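Local coordinates for secondary thiamine-phosphate synthase enzyme (Thermus thermophilus, PDB 2CU5), which is of uncharacterised function but belongs to the UPF0047 (YjbQ) family and may have thiamine-phosphate synthase activity, at the interface of chains A and B. Residues are numbered along the deposited sequence; one frame, centred on the assembly and turned at random. Chains: chain A/B, Conserved Hypothetical Protein TT1486.

The interface of chains A and B. Residues chain A 96, 104-106, 109; chain B 37-40, 125.
A:Gln109 and B:Phe37 meet tip to tip where chains A and B touch, two copies in the deposited trimer, whose biological role the structure alone does not show; the carboxamide is turned 46° from the ring plane. The glutamine chain runs extended beyond CG (chi2 180°), which carries its amide across to the loop that follows strand 32-37 of chain B. There the amide carbon CD packs against B:Pro39 CA at 3.7 Å, and NE2 donates to the backbone carbonyl O of B:Val38 at 3.2 Å. This bond is bent, 137° at the hydrogen; it meets a lone pair in the carbonyl plane, but B:Val38 O is tilted out of the A:Gln109 amide plane. Within chain A, the backbone N of A:Gly106 donates to OE1 of A:Gln109 at 2.7 Å; a donor at OE1 and an acceptor at NE2 support the modelled amide orientation and should restrain its rotation. Around it the packing is close: B:Pro39 CB sits 3.7 Å from A:Gly106 CA, A:Leu96 CD2 touches B:Phe37 CE1 at 3.7 Å, and the B:Trp125 indole, with B:Pro39 CG over one face, presents its six-membered edge to the A:Arg104 backbone, CZ3 lying 3.4 Å from A:Arg104 O. The periphery is looser. The A:Arg104 side chain is poorly ordered beyond CB. Beside the amide nitrogen a water also joins the chains: the link from NE2 to the B:His40 carbonyl is weak, and a water lying 2.8 Å from A:Gln109 NE2 bridges to B:His40 O at 2.7 Å.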
loop_
_atom_site.group_PDB
_atom_site.type_symbol
_atom_site.label_atom_id
_atom_site.label_comp_id
_atom_site.label_asym_id
_atom_site.label_seq_id
_atom_site.Cartn_x
_atom_site.Cartn_y
_atom_site.Cartn_z
ATOM N N LEU A 96 -10.223 6.585 2.879
ATOM C CA LEU A 96 -10.979 7.254 1.829
ATOM C C LEU A 96 -11.856 8.394 2.334
ATOM O O LEU A 96 -12.234 8.432 3.504
ATOM C CB LEU A 96 -11.864 6.226 1.120
ATOM C CG LEU A 96 -11.142 4.999 0.544
ATOM C CD1 LEU A 96 -12.115 3.843 0.376
ATOM C CD2 LEU A 96 -10.494 5.373 -0.784
ATOM N N ARG A 104 -16.171 9.386 -1.808
ATOM C CA ARG A 104 -15.767 10.275 -2.897
ATOM C C ARG A 104 -14.684 9.551 -3.685
ATOM O O ARG A 104 -13.555 9.405 -3.218
ATOM C CB ARG A 104 -15.209 11.590 -2.346
ATOM C CG ARG A 104 -16.169 12.351 -1.449
ATOM C CD ARG A 104 -17.462 12.734 -2.166
ATOM N NE ARG A 104 -17.285 13.758 -3.197
ATOM C CZ ARG A 104 -16.940 13.518 -4.460
ATOM N NH1 ARG A 104 -16.727 12.277 -4.878
ATOM N NH2 ARG A 104 -16.816 14.527 -5.316
ATOM N N LEU A 105 -15.036 9.105 -4.883
ATOM C CA LEU A 105 -14.112 8.350 -5.718
ATOM C C LEU A 105 -14.064 8.866 -7.146
ATOM O O LEU A 105 -14.933 9.630 -7.570
ATOM C CB LEU A 105 -14.553 6.886 -5.740
ATOM C CG LEU A 105 -14.733 6.234 -4.369
ATOM C CD1 LEU A 105 -15.421 4.885 -4.512
ATOM C CD2 LEU A 105 -13.369 6.086 -3.712
ATOM N N GLY A 106 -13.048 8.428 -7.884
ATOM C CA GLY A 106 -12.915 8.825 -9.271
ATOM C C GLY A 106 -14.022 8.175 -10.077
ATOM O O GLY A 106 -14.709 7.271 -9.593
ATOM N N GLN A 109 -13.545 4.296 -10.230
ATOM C CA GLN A 109 -13.074 3.617 -9.027
ATOM C C GLN A 109 -14.169 2.987 -8.182
ATOM O O GLN A 109 -15.270 3.522 -8.061
ATOM C CB GLN A 109 -12.293 4.583 -8.130
ATOM C CG GLN A 109 -10.976 5.095 -8.685
ATOM C CD GLN A 109 -10.304 6.042 -7.707
ATOM O OE1 GLN A 109 -10.940 6.966 -7.200
ATOM N NE2 GLN A 109 -9.021 5.816 -7.433
ATOM N N PHE B 37 -4.661 11.523 -2.240
ATOM C CA PHE B 37 -5.381 10.478 -2.960
ATOM C C PHE B 37 -5.483 10.778 -4.455
ATOM O O PHE B 37 -5.716 11.916 -4.847
ATOM C CB PHE B 37 -6.788 10.372 -2.348
ATOM C CG PHE B 37 -7.697 9.388 -3.031
ATOM C CD1 PHE B 37 -7.589 8.023 -2.778
ATOM C CD2 PHE B 37 -8.695 9.832 -3.894
ATOM C CE1 PHE B 37 -8.463 7.118 -3.371
ATOM C CE2 PHE B 37 -9.576 8.933 -4.494
ATOM C CZ PHE B 37 -9.460 7.572 -4.230
ATOM N N VAL B 38 -5.279 9.768 -5.298
ATOM C CA VAL B 38 -5.430 9.971 -6.735
ATOM C C VAL B 38 -6.701 9.249 -7.138
ATOM O O VAL B 38 -6.835 8.046 -6.915
ATOM C CB VAL B 38 -4.233 9.416 -7.560
ATOM C CG1 VAL B 38 -3.041 10.327 -7.396
ATOM C CG2 VAL B 38 -3.893 7.993 -7.133
ATOM N N PRO B 39 -7.668 9.982 -7.709
ATOM C CA PRO B 39 -8.944 9.405 -8.141
ATOM C C PRO B 39 -8.786 8.738 -9.501
ATOM O O PRO B 39 -9.585 8.960 -10.410
ATOM C CB PRO B 39 -9.860 10.626 -8.197
ATOM C CG PRO B 39 -8.936 11.691 -8.688
ATOM C CD PRO B 39 -7.663 11.449 -7.891
ATOM N N HIS B 40 -7.750 7.916 -9.624
ATOM C CA HIS B 40 -7.451 7.251 -10.885
ATOM C C HIS B 40 -7.075 5.801 -10.646
ATOM O O HIS B 40 -6.650 5.443 -9.553
ATOM C CB HIS B 40 -6.288 7.967 -11.569
ATOM C CG HIS B 40 -6.482 9.443 -11.703
ATOM N ND1 HIS B 40 -7.428 9.996 -12.536
ATOM C CD2 HIS B 40 -5.851 10.481 -11.105
ATOM C CE1 HIS B 40 -7.371 11.314 -12.449
ATOM N NE2 HIS B 40 -6.421 11.632 -11.589
ATOM N N TRP B 125 -5.900 14.717 -4.675
ATOM C CA TRP B 125 -6.721 15.338 -3.649
ATOM C C TRP B 125 -5.921 15.436 -2.363
ATOM O O TRP B 125 -5.262 14.478 -1.946
ATOM C CB TRP B 125 -8.004 14.532 -3.425
ATOM C CG TRP B 125 -8.879 14.445 -4.641
ATOM C CD1 TRP B 125 -8.752 15.162 -5.800
ATOM C CD2 TRP B 125 -10.037 13.620 -4.808
ATOM N NE1 TRP B 125 -9.759 14.834 -6.674
ATOM C CE2 TRP B 125 -10.562 13.891 -6.091
ATOM C CE3 TRP B 125 -10.685 12.678 -3.996
ATOM C CZ2 TRP B 125 -11.707 13.251 -6.583
ATOM C CZ3 TRP B 125 -11.823 12.041 -4.484
ATOM C CH2 TRP B 125 -12.322 12.331 -5.767
HETATM O O HOH W 1 -7.863 3.432 -8.256
#